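Local atomic coordinates of tyrosyl-DNA phosphodiesterase 2 (PDB entry 4F1H), a protein that belongs to the endonuclease/exonuclease/phosphatase family, has a DNase I-like fold of two packed beta sheets, and is seen here with bound DNA and magnesium. Residues V147-D152 with R207-S212; V37-E42 with L110-S115; S5-N10 with G243-F248. All coordinates share one frame; numbering follows the deposited sequence.

Interaction 1 (V147-D152 with R207-S212); sequences VIFAGD and RIFLRS. With nucleotides of chain A.
F149 O takes a 2.8 Å hydrogen bond from F209 N, and the CA-H of I208 adds a CA-H...O contact, 3.2 Å from CA to O. The bond returned from F149 N to F209 O is 2.9 Å, so F149 and F209 form a hydrogen-bonded antiparallel pair. Their side chains run side by side, and F149 CD1 meets F209 CD2 at 3.7 Å; the rings are nearly parallel (21°) but slid apart, with little overlap. This face, with V147 and R211, lies under helix 124-140, where I138 touches F209 and V134 touches F149. The other face, I148, A150, I208 and L210, turns into the interior of the DNase I-like sandwich and meets strands 4-10 and 243-249 of the second sheet. At the far end R211 bends at chi3 (79°), laying its guanidinium across V147, whose CG2 sits over the centre of the group, 3.8 Å from CZ. Carbonyls hold this cation: S212 O takes NE at 2.9 Å, and those of A141, P142 and A145 take the terminal nitrogens. Beyond G151, D152 OD2 accepts from N10 and lies 2.9 Å from OP2 of the thymidine-5'-monophosphate unit DT1 of chain A.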
loop_
_atom_site.group_PDB
_atom_site.type_symbol
_atom_site.label_atom_id
_atom_site.label_comp_id
_atom_site.label_asym_id
_atom_site.label_seq_id
_atom_site.Cartn_x
_atom_site.Cartn_y
_atom_site.Cartn_z
ATOM N N VAL B 147 -19.952 -9.217 -0.675
ATOM C CA VAL B 147 -19.482 -8.229 0.293
ATOM C C VAL B 147 -19.293 -6.855 -0.338
ATOM O O VAL B 147 -18.618 -6.714 -1.356
ATOM C CB VAL B 147 -18.126 -8.662 0.914
ATOM C CG1 VAL B 147 -17.677 -7.685 1.979
ATOM C CG2 VAL B 147 -18.280 -10.042 1.493
ATOM N N ILE B 148 -19.864 -5.825 0.289
ATOM C CA ILE B 148 -19.579 -4.434 -0.124
ATOM C C ILE B 148 -19.159 -3.674 1.122
ATOM O O ILE B 148 -19.945 -3.549 2.079
ATOM C CB ILE B 148 -20.821 -3.773 -0.712
ATOM C CG1 ILE B 148 -21.250 -4.531 -1.979
ATOM C CG2 ILE B 148 -20.529 -2.273 -1.023
ATOM C CD1 ILE B 148 -22.472 -3.899 -2.646
ATOM N N PHE B 149 -17.900 -3.243 1.159
ATOM C CA PHE B 149 -17.467 -2.303 2.165
ATOM C C PHE B 149 -17.452 -0.937 1.514
ATOM O O PHE B 149 -16.898 -0.782 0.413
ATOM C CB PHE B 149 -16.052 -2.644 2.702
ATOM C CG PHE B 149 -15.480 -1.549 3.547
ATOM C CD1 PHE B 149 -14.797 -0.482 2.951
ATOM C CD2 PHE B 149 -15.658 -1.548 4.917
ATOM C CE1 PHE B 149 -14.336 0.591 3.723
ATOM C CE2 PHE B 149 -15.138 -0.485 5.702
ATOM C CZ PHE B 149 -14.489 0.555 5.101
ATOM N N ALA B 150 -17.997 0.083 2.180
ATOM C CA ALA B 150 -17.866 1.434 1.638
ATOM C C ALA B 150 -17.690 2.331 2.828
ATOM O O ALA B 150 -18.462 2.269 3.780
ATOM C CB ALA B 150 -19.127 1.843 0.837
ATOM N N GLY B 151 -16.676 3.170 2.788
ATOM C CA GLY B 151 -16.500 4.095 3.898
ATOM C C GLY B 151 -15.429 5.123 3.657
ATOM O O GLY B 151 -14.809 5.180 2.605
ATOM N N ASP B 152 -15.243 5.971 4.660
ATOM C CA ASP B 152 -14.180 6.949 4.630
ATOM C C ASP B 152 -12.990 6.257 5.251
ATOM O O ASP B 152 -12.889 6.163 6.481
ATOM C CB ASP B 152 -14.559 8.193 5.426
ATOM C CG ASP B 152 -13.429 9.210 5.457
ATOM O OD1 ASP B 152 -12.343 8.920 4.897
ATOM O OD2 ASP B 152 -13.623 10.272 6.068
ATOM N N ARG B 207 -13.633 5.031 -0.293
ATOM C CA ARG B 207 -13.378 3.879 -1.152
ATOM C C ARG B 207 -14.398 2.795 -0.932
ATOM O O ARG B 207 -14.985 2.697 0.151
ATOM C CB ARG B 207 -11.970 3.281 -0.919
ATOM C CG ARG B 207 -10.823 4.314 -1.004
ATOM C CD ARG B 207 -9.444 3.639 -0.949
ATOM N NE ARG B 207 -8.445 4.690 -1.099
ATOM C CZ ARG B 207 -7.169 4.511 -1.457
ATOM N NH1 ARG B 207 -6.681 3.290 -1.680
ATOM N NH2 ARG B 207 -6.381 5.579 -1.588
ATOM N N ILE B 208 -14.611 1.991 -1.970
ATOM C CA ILE B 208 -15.541 0.852 -1.922
ATOM C C ILE B 208 -14.764 -0.402 -2.272
ATOM O O ILE B 208 -14.063 -0.436 -3.318
ATOM C CB ILE B 208 -16.649 0.998 -2.979
ATOM C CG1 ILE B 208 -17.353 2.349 -2.813
ATOM C CG2 ILE B 208 -17.623 -0.164 -2.918
ATOM C CD1 ILE B 208 -18.280 2.685 -4.002
ATOM N N PHE B 209 -14.891 -1.429 -1.427
ATOM C CA PHE B 209 -14.264 -2.759 -1.660
ATOM C C PHE B 209 -15.373 -3.759 -1.939
ATOM O O PHE B 209 -16.417 -3.747 -1.272
ATOM C CB PHE B 209 -13.421 -3.193 -0.446
ATOM C CG PHE B 209 -12.286 -2.238 -0.108
ATOM C CD1 PHE B 209 -11.584 -1.565 -1.111
ATOM C CD2 PHE B 209 -11.957 -1.996 1.226
ATOM C CE1 PHE B 209 -10.552 -0.676 -0.787
ATOM C CE2 PHE B 209 -10.917 -1.129 1.562
ATOM C CZ PHE B 209 -10.228 -0.451 0.548
ATOM N N LEU B 210 -15.166 -4.614 -2.937
ATOM C CA LEU B 210 -16.190 -5.548 -3.397
ATOM C C LEU B 210 -15.637 -6.957 -3.438
ATOM O O LEU B 210 -14.525 -7.174 -3.916
ATOM C CB LEU B 210 -16.680 -5.125 -4.794
ATOM C CG LEU B 210 -17.567 -6.137 -5.525
ATOM C CD1 LEU B 210 -18.944 -6.265 -4.810
ATOM C CD2 LEU B 210 -17.766 -5.736 -6.999
ATOM N N ARG B 211 -16.398 -7.916 -2.910
ATOM C CA ARG B 211 -16.069 -9.341 -3.071
ATOM C C ARG B 211 -17.324 -10.084 -3.540
ATOM O O ARG B 211 -18.437 -9.829 -3.048
ATOM C CB ARG B 211 -15.571 -9.942 -1.752
ATOM C CG ARG B 211 -14.966 -11.349 -1.941
ATOM C CD ARG B 211 -15.119 -12.155 -0.664
ATOM N NE ARG B 211 -16.476 -12.670 -0.565
ATOM C CZ ARG B 211 -16.932 -13.393 0.451
ATOM N NH1 ARG B 211 -18.175 -13.835 0.429
ATOM N NH2 ARG B 211 -16.151 -13.659 1.485
ATOM N N SER B 212 -17.178 -10.971 -4.537
ATOM C CA SER B 212 -18.336 -11.752 -4.972
ATOM C C SER B 212 -18.664 -12.871 -3.998
ATOM O O SER B 212 -17.892 -13.183 -3.090
ATOM C CB SER B 212 -18.096 -12.369 -6.356
ATOM O OG SER B 212 -17.748 -11.378 -7.297
ATOM O OP3 DT A 1 -11.640 11.852 8.670
ATOM P P DT A 1 -11.639 12.795 7.508
ATOM O OP1 DT A 1 -12.876 13.522 7.268
ATOM O OP2 DT A 1 -11.366 12.087 6.208
ATOM O "O5'" DT A 1 -10.401 13.759 7.736
ATOM C "C5'" DT A 1 -10.336 14.952 6.936
ATOM C "C4'" DT A 1 -9.103 15.705 7.394
ATOM O "O4'" DT A 1 -9.446 16.306 8.673
ATOM C "C3'" DT A 1 -7.845 14.856 7.615
ATOM O "O3'" DT A 1 -6.687 15.668 7.342
ATOM C "C2'" DT A 1 -7.900 14.531 9.106
ATOM C "C1'" DT A 1 -8.500 15.826 9.654
ATOM N N1 DT A 1 -9.165 15.669 10.980
ATOM C C2 DT A 1 -8.648 16.373 12.051
ATOM O O2 DT A 1 -7.652 17.108 11.963
ATOM N N3 DT A 1 -9.313 16.164 13.230
ATOM C C4 DT A 1 -10.428 15.362 13.457
ATOM O O4 DT A 1 -10.953 15.266 14.582
ATOM C C5 DT A 1 -10.907 14.662 12.277
ATOM C C7 DT A 1 -12.074 13.727 12.375
ATOM C C6 DT A 1 -10.277 14.839 11.106
#

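Interaction 2 (V37-E42 with L110-S115); sequences VVFLQE and LYLMTS
F39 slides past T114 in the opposite direction, presenting the edge of its ring so that CD2 lies 3.7 Å from T114 CB. With CG beside the backbone N (chi1 -58°), the ring reaches across to the other strand, where CE2 comes within 3.4 Å of M113 O and CZ within 4.0 Å of L112 CD2. The L112 and F39 side chains cross at about a right angle, and L112 also meets V37 tip to tip, CD1 against CG2 at 3.8 Å. V37 CG1 in turn rests over one face of the F39 ring, toward its rim. The axes of the two segments run roughly parallel and come no nearer than 7.9 Å, so side chains rather than backbone bonds join them: this is the interior of the beta sandwich, strand 37-43 of one sheet facing strand 108-114 of the other. Q41 supplies the polar end. Its chain folds back at chi2 (83°), bringing NE2 to T114 OG1 at 3.1 Å, with the hydroxyl oxygen tilted 19° out of the amide plane. The same oxygen also bonds to A150 O, so two partners grip this buried hydroxyl. The Q41 side chain touches N10 and D152.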
loop_
_atom_site.group_PDB
_atom_site.type_symbol
_atom_site.label_atom_id
_atom_site.label_comp_id
_atom_site.label_asym_id
_atom_site.label_seq_id
_atom_site.Cartn_x
_atom_site.Cartn_y
_atom_site.Cartn_z
ATOM N N VAL B 37 -28.742 1.146 -0.527
ATOM C CA VAL B 37 -27.967 1.175 0.715
ATOM C C VAL B 37 -27.260 2.510 0.801
ATOM O O VAL B 37 -26.696 2.992 -0.200
ATOM C CB VAL B 37 -26.902 0.064 0.765
ATOM C CG1 VAL B 37 -26.236 -0.007 2.162
ATOM C CG2 VAL B 37 -27.521 -1.330 0.435
ATOM N N VAL B 38 -27.261 3.106 1.986
ATOM C CA VAL B 38 -26.458 4.308 2.210
ATOM C C VAL B 38 -25.498 3.998 3.343
ATOM O O VAL B 38 -25.905 3.480 4.381
ATOM C CB VAL B 38 -27.300 5.515 2.619
ATOM C CG1 VAL B 38 -26.465 6.797 2.550
ATOM C CG2 VAL B 38 -28.544 5.648 1.718
ATOM N N PHE B 39 -24.221 4.312 3.129
ATOM C CA PHE B 39 -23.194 4.132 4.150
ATOM C C PHE B 39 -22.741 5.550 4.514
ATOM O O PHE B 39 -22.264 6.302 3.636
ATOM C CB PHE B 39 -21.964 3.395 3.549
ATOM C CG PHE B 39 -22.251 2.049 2.956
ATOM C CD1 PHE B 39 -22.645 1.910 1.633
ATOM C CD2 PHE B 39 -22.053 0.895 3.706
ATOM C CE1 PHE B 39 -22.867 0.641 1.058
ATOM C CE2 PHE B 39 -22.258 -0.391 3.127
ATOM C CZ PHE B 39 -22.626 -0.520 1.807
ATOM N N LEU B 40 -22.903 5.936 5.786
ATOM C CA LEU B 40 -22.606 7.323 6.182
ATOM C C LEU B 40 -21.570 7.330 7.255
ATOM O O LEU B 40 -21.500 6.403 8.089
ATOM C CB LEU B 40 -23.855 8.033 6.697
ATOM C CG LEU B 40 -24.955 8.206 5.641
ATOM C CD1 LEU B 40 -26.234 8.790 6.253
ATOM C CD2 LEU B 40 -24.472 9.083 4.512
ATOM N N GLN B 41 -20.736 8.365 7.222
ATOM C CA GLN B 41 -19.756 8.538 8.298
ATOM C C GLN B 41 -19.842 9.919 8.921
ATOM O O GLN B 41 -20.309 10.864 8.290
ATOM C CB GLN B 41 -18.314 8.209 7.816
ATOM C CG GLN B 41 -18.204 6.823 7.167
ATOM C CD GLN B 41 -18.624 6.871 5.689
ATOM O OE1 GLN B 41 -18.356 7.860 4.984
ATOM N NE2 GLN B 41 -19.299 5.834 5.230
ATOM N N GLU B 42 -19.430 10.021 10.189
ATOM C CA GLU B 42 -19.429 11.286 10.921
ATOM C C GLU B 42 -20.833 11.884 11.050
ATOM O O GLU B 42 -21.030 13.111 11.031
ATOM C CB GLU B 42 -18.394 12.240 10.317
ATOM C CG GLU B 42 -17.739 13.126 11.341
ATOM C CD GLU B 42 -16.672 14.017 10.729
ATOM O OE1 GLU B 42 -16.908 15.231 10.728
ATOM O OE2 GLU B 42 -15.619 13.482 10.267
ATOM N N LEU B 110 -26.307 -10.108 0.974
ATOM C CA LEU B 110 -25.253 -9.083 0.894
ATOM C C LEU B 110 -24.679 -8.920 2.289
ATOM O O LEU B 110 -25.426 -8.975 3.273
ATOM C CB LEU B 110 -25.780 -7.719 0.436
ATOM C CG LEU B 110 -26.662 -7.667 -0.803
ATOM C CD1 LEU B 110 -26.993 -6.195 -1.077
ATOM C CD2 LEU B 110 -25.977 -8.340 -1.994
ATOM N N TYR B 111 -23.368 -8.678 2.383
ATOM C CA TYR B 111 -22.738 -8.479 3.690
ATOM C C TYR B 111 -22.211 -7.044 3.586
ATOM O O TYR B 111 -21.209 -6.817 2.905
ATOM C CB TYR B 111 -21.633 -9.529 3.839
ATOM C CG TYR B 111 -20.904 -9.619 5.155
ATOM C CD1 TYR B 111 -19.730 -8.907 5.360
ATOM C CD2 TYR B 111 -21.332 -10.495 6.157
ATOM C CE1 TYR B 111 -19.006 -9.013 6.565
ATOM C CE2 TYR B 111 -20.623 -10.602 7.386
ATOM C CZ TYR B 111 -19.466 -9.867 7.567
ATOM O OH TYR B 111 -18.758 -9.975 8.769
ATOM N N LEU B 112 -22.941 -6.087 4.182
ATOM C CA LEU B 112 -22.671 -4.650 4.012
ATOM C C LEU B 112 -21.828 -4.140 5.173
ATOM O O LEU B 112 -22.094 -4.450 6.334
ATOM C CB LEU B 112 -23.991 -3.880 3.951
ATOM C CG LEU B 112 -24.932 -4.416 2.859
ATOM C CD1 LEU B 112 -26.309 -3.815 3.090
ATOM C CD2 LEU B 112 -24.440 -4.119 1.454
ATOM N N MET B 113 -20.793 -3.370 4.867
ATOM C CA MET B 113 -19.874 -2.948 5.924
ATOM C C MET B 113 -19.481 -1.494 5.748
ATOM O O MET B 113 -19.308 -1.028 4.637
ATOM C CB MET B 113 -18.572 -3.760 5.836
ATOM C CG MET B 113 -18.758 -5.273 5.712
ATOM S SD MET B 113 -17.210 -6.071 5.158
ATOM C CE MET B 113 -16.121 -5.658 6.523
ATOM N N THR B 114 -19.348 -0.783 6.868
ATOM C CA THR B 114 -18.789 0.588 6.799
ATOM C C THR B 114 -17.923 0.909 8.013
ATOM O O THR B 114 -18.083 0.379 9.121
ATOM C CB THR B 114 -19.880 1.689 6.615
ATOM O OG1 THR B 114 -19.262 2.918 6.240
ATOM C CG2 THR B 114 -20.722 1.913 7.881
ATOM N N SER B 115 -16.990 1.826 7.793
ATOM C CA SER B 115 -16.148 2.305 8.866
ATOM C C SER B 115 -15.635 3.680 8.465
ATOM O O SER B 115 -15.665 4.078 7.276
ATOM C CB SER B 115 -14.990 1.327 9.109
ATOM O OG SER B 115 -14.241 1.727 10.258
#

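Interaction 3 (S5-N10 with G243-F248); sequences SIISWN and GIYCTF
W9 and G243 make the tight end of this contact: the G243 CA stands 3.5 Å from the centroid of the five-membered ring of W9, only 9° off the ring normal, a CH-pi contact over the indole face. With no side chain on G243, its backbone can lie directly on the ring, and G243 N follows over the same face. Beyond this end the antiparallel ladder is regular: S8 and I244 exchange two bonds, each 2.9 Å from N to O, and I6 and C246 exchange another pair. On the buried face that turns toward the second sheet of the sandwich, I6, I244 and C246 all touch I208. I6 holds CG1 between its backbone N and carbonyl carbon (chi1 71°), which places CG1 and CD1 against F248; CD1 meets the edge of that ring at CE1, 4.0 Å away. The looser side is at Y245 alone, the partly exposed residue, whose ring is touched at the edge and obliquely: I7 CG1 comes to its edge, 3.8 Å from CD1, and its OH lies 3.7 Å from S5 CB. The ring also meets Y33. S5 CB and T247 CG2 stand 3.9 Å apart. W9 NE1 bonds to H241 O, and the indole, held there and lying against the G243 backbone, probably has little freedom to rotate.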
loop_
_atom_site.group_PDB
_atom_site.type_symbol
_atom_site.label_atom_id
_atom_site.label_comp_id
_atom_site.label_asym_id
_atom_site.label_seq_id
_atom_site.Cartn_x
_atom_site.Cartn_y
_atom_site.Cartn_z
ATOM N N SER B 5 -27.752 -0.410 -5.943
ATOM C CA SER B 5 -27.095 0.916 -5.931
ATOM C C SER B 5 -26.779 1.328 -4.516
ATOM O O SER B 5 -27.520 1.006 -3.583
ATOM C CB SER B 5 -27.977 1.990 -6.569
ATOM O OG SER B 5 -29.184 2.127 -5.862
ATOM N N ILE B 6 -25.691 2.080 -4.342
ATOM C CA ILE B 6 -25.308 2.527 -3.000
ATOM C C ILE B 6 -24.842 3.965 -3.051
ATOM O O ILE B 6 -24.465 4.454 -4.115
ATOM C CB ILE B 6 -24.156 1.666 -2.401
ATOM C CG1 ILE B 6 -22.831 1.950 -3.125
ATOM C CG2 ILE B 6 -24.504 0.179 -2.427
ATOM C CD1 ILE B 6 -21.619 1.305 -2.460
ATOM N N ILE B 7 -24.889 4.653 -1.906
ATOM C CA ILE B 7 -24.215 5.937 -1.761
ATOM C C ILE B 7 -23.346 5.784 -0.527
ATOM O O ILE B 7 -23.786 5.155 0.419
ATOM C CB ILE B 7 -25.200 7.096 -1.576
ATOM C CG1 ILE B 7 -25.791 7.459 -2.959
ATOM C CG2 ILE B 7 -24.524 8.340 -0.892
ATOM C CD1 ILE B 7 -26.775 8.622 -2.931
ATOM N N SER B 8 -22.122 6.311 -0.542
ATOM C CA SER B 8 -21.306 6.353 0.681
ATOM C C SER B 8 -20.863 7.802 0.843
ATOM O O SER B 8 -20.442 8.470 -0.123
ATOM C CB SER B 8 -20.057 5.464 0.540
ATOM O OG SER B 8 -19.265 5.481 1.737
ATOM N N TRP B 9 -20.962 8.326 2.054
ATOM C CA TRP B 9 -20.669 9.761 2.249
ATOM C C TRP B 9 -20.297 10.066 3.689
ATOM O O TRP B 9 -21.049 9.745 4.622
ATOM C CB TRP B 9 -21.896 10.579 1.858
ATOM C CG TRP B 9 -21.630 11.971 1.342
ATOM C CD1 TRP B 9 -20.549 12.787 1.581
ATOM C CD2 TRP B 9 -22.492 12.689 0.447
ATOM N NE1 TRP B 9 -20.709 13.992 0.890
ATOM C CE2 TRP B 9 -21.908 13.956 0.227
ATOM C CE3 TRP B 9 -23.728 12.398 -0.129
ATOM C CZ2 TRP B 9 -22.479 14.923 -0.622
ATOM C CZ3 TRP B 9 -24.328 13.391 -0.974
ATOM C CH2 TRP B 9 -23.683 14.627 -1.197
ATOM N N ASN B 10 -19.154 10.734 3.881
ATOM C CA ASN B 10 -18.847 11.312 5.186
ATOM C C ASN B 10 -19.528 12.688 5.199
ATOM O O ASN B 10 -19.171 13.582 4.417
ATOM C CB ASN B 10 -17.306 11.420 5.340
ATOM C CG ASN B 10 -16.894 12.105 6.622
ATOM O OD1 ASN B 10 -17.583 13.003 7.104
ATOM N ND2 ASN B 10 -15.745 11.718 7.169
ATOM N N GLY B 243 -19.646 12.742 -2.092
ATOM C CA GLY B 243 -20.217 11.427 -1.897
ATOM C C GLY B 243 -19.930 10.535 -3.088
ATOM O O GLY B 243 -19.585 11.014 -4.168
ATOM N N ILE B 244 -20.026 9.221 -2.888
ATOM C CA ILE B 244 -19.878 8.284 -4.005
ATOM C C ILE B 244 -21.237 7.647 -4.271
ATOM O O ILE B 244 -21.862 7.113 -3.353
ATOM C CB ILE B 244 -18.898 7.152 -3.680
ATOM C CG1 ILE B 244 -17.482 7.712 -3.491
ATOM C CG2 ILE B 244 -18.829 6.137 -4.837
ATOM C CD1 ILE B 244 -16.472 6.661 -2.981
ATOM N N TYR B 245 -21.727 7.720 -5.524
ATOM C CA TYR B 245 -22.854 6.885 -5.964
ATOM C C TYR B 245 -22.312 5.721 -6.817
ATOM O O TYR B 245 -21.454 5.910 -7.694
ATOM C CB TYR B 245 -23.850 7.711 -6.783
ATOM C CG TYR B 245 -24.963 6.873 -7.396
ATOM C CD1 TYR B 245 -25.948 6.294 -6.604
ATOM C CD2 TYR B 245 -25.032 6.700 -8.778
ATOM C CE1 TYR B 245 -26.964 5.533 -7.168
ATOM C CE2 TYR B 245 -26.040 5.958 -9.340
ATOM C CZ TYR B 245 -26.986 5.374 -8.539
ATOM O OH TYR B 245 -27.972 4.608 -9.118
ATOM N N CYS B 246 -22.762 4.496 -6.560
ATOM C CA CYS B 246 -22.230 3.388 -7.355
ATOM C C CYS B 246 -23.289 2.331 -7.584
ATOM O O CYS B 246 -24.058 2.012 -6.677
ATOM C CB CYS B 246 -21.031 2.745 -6.635
ATOM S SG CYS B 246 -20.051 1.639 -7.676
ATOM N N THR B 247 -23.333 1.777 -8.788
ATOM C CA THR B 247 -24.197 0.625 -9.059
ATOM C C THR B 247 -23.408 -0.650 -9.347
ATOM O O THR B 247 -22.236 -0.608 -9.738
ATOM C CB THR B 247 -25.144 0.865 -10.250
ATOM O OG1 THR B 247 -24.361 1.206 -11.398
ATOM C CG2 THR B 247 -26.092 1.988 -9.987
ATOM N N PHE B 248 -24.078 -1.788 -9.203
ATOM C CA PHE B 248 -23.420 -3.084 -9.374
ATOM C C PHE B 248 -24.252 -4.007 -10.256
ATOM O O PHE B 248 -25.484 -3.984 -10.184
ATOM C CB PHE B 248 -23.223 -3.772 -8.031
ATOM C CG PHE B 248 -22.347 -2.999 -7.089
ATOM C CD1 PHE B 248 -22.904 -1.976 -6.330
ATOM C CD2 PHE B 248 -20.985 -3.268 -6.981
ATOM C CE1 PHE B 248 -22.101 -1.224 -5.461
ATOM C CE2 PHE B 248 -20.178 -2.525 -6.106
ATOM C CZ PHE B 248 -20.738 -1.491 -5.368
#

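Overall arrangement
From the N terminus, strand 4-10 opens the longest loop, which interaction 3 closes after 232 intervening residues with strand 243-249, joining the two ends of the fold within one sheet. Both other contacts fall inside this span, one after the other and without crossing. Interaction 2 closes first, bringing 110-115 back to face 37-42 and so holding the two sheets against each other. Interaction 1 then closes a loop of 54 residues by pairing two neighbouring strands of the second sheet. Adjacent strands continue the connections: F39 bonds through its backbone to I7 and W9, and I148 to M113. Interactions 1 and 3 also meet across the sandwich, and again near the DNA.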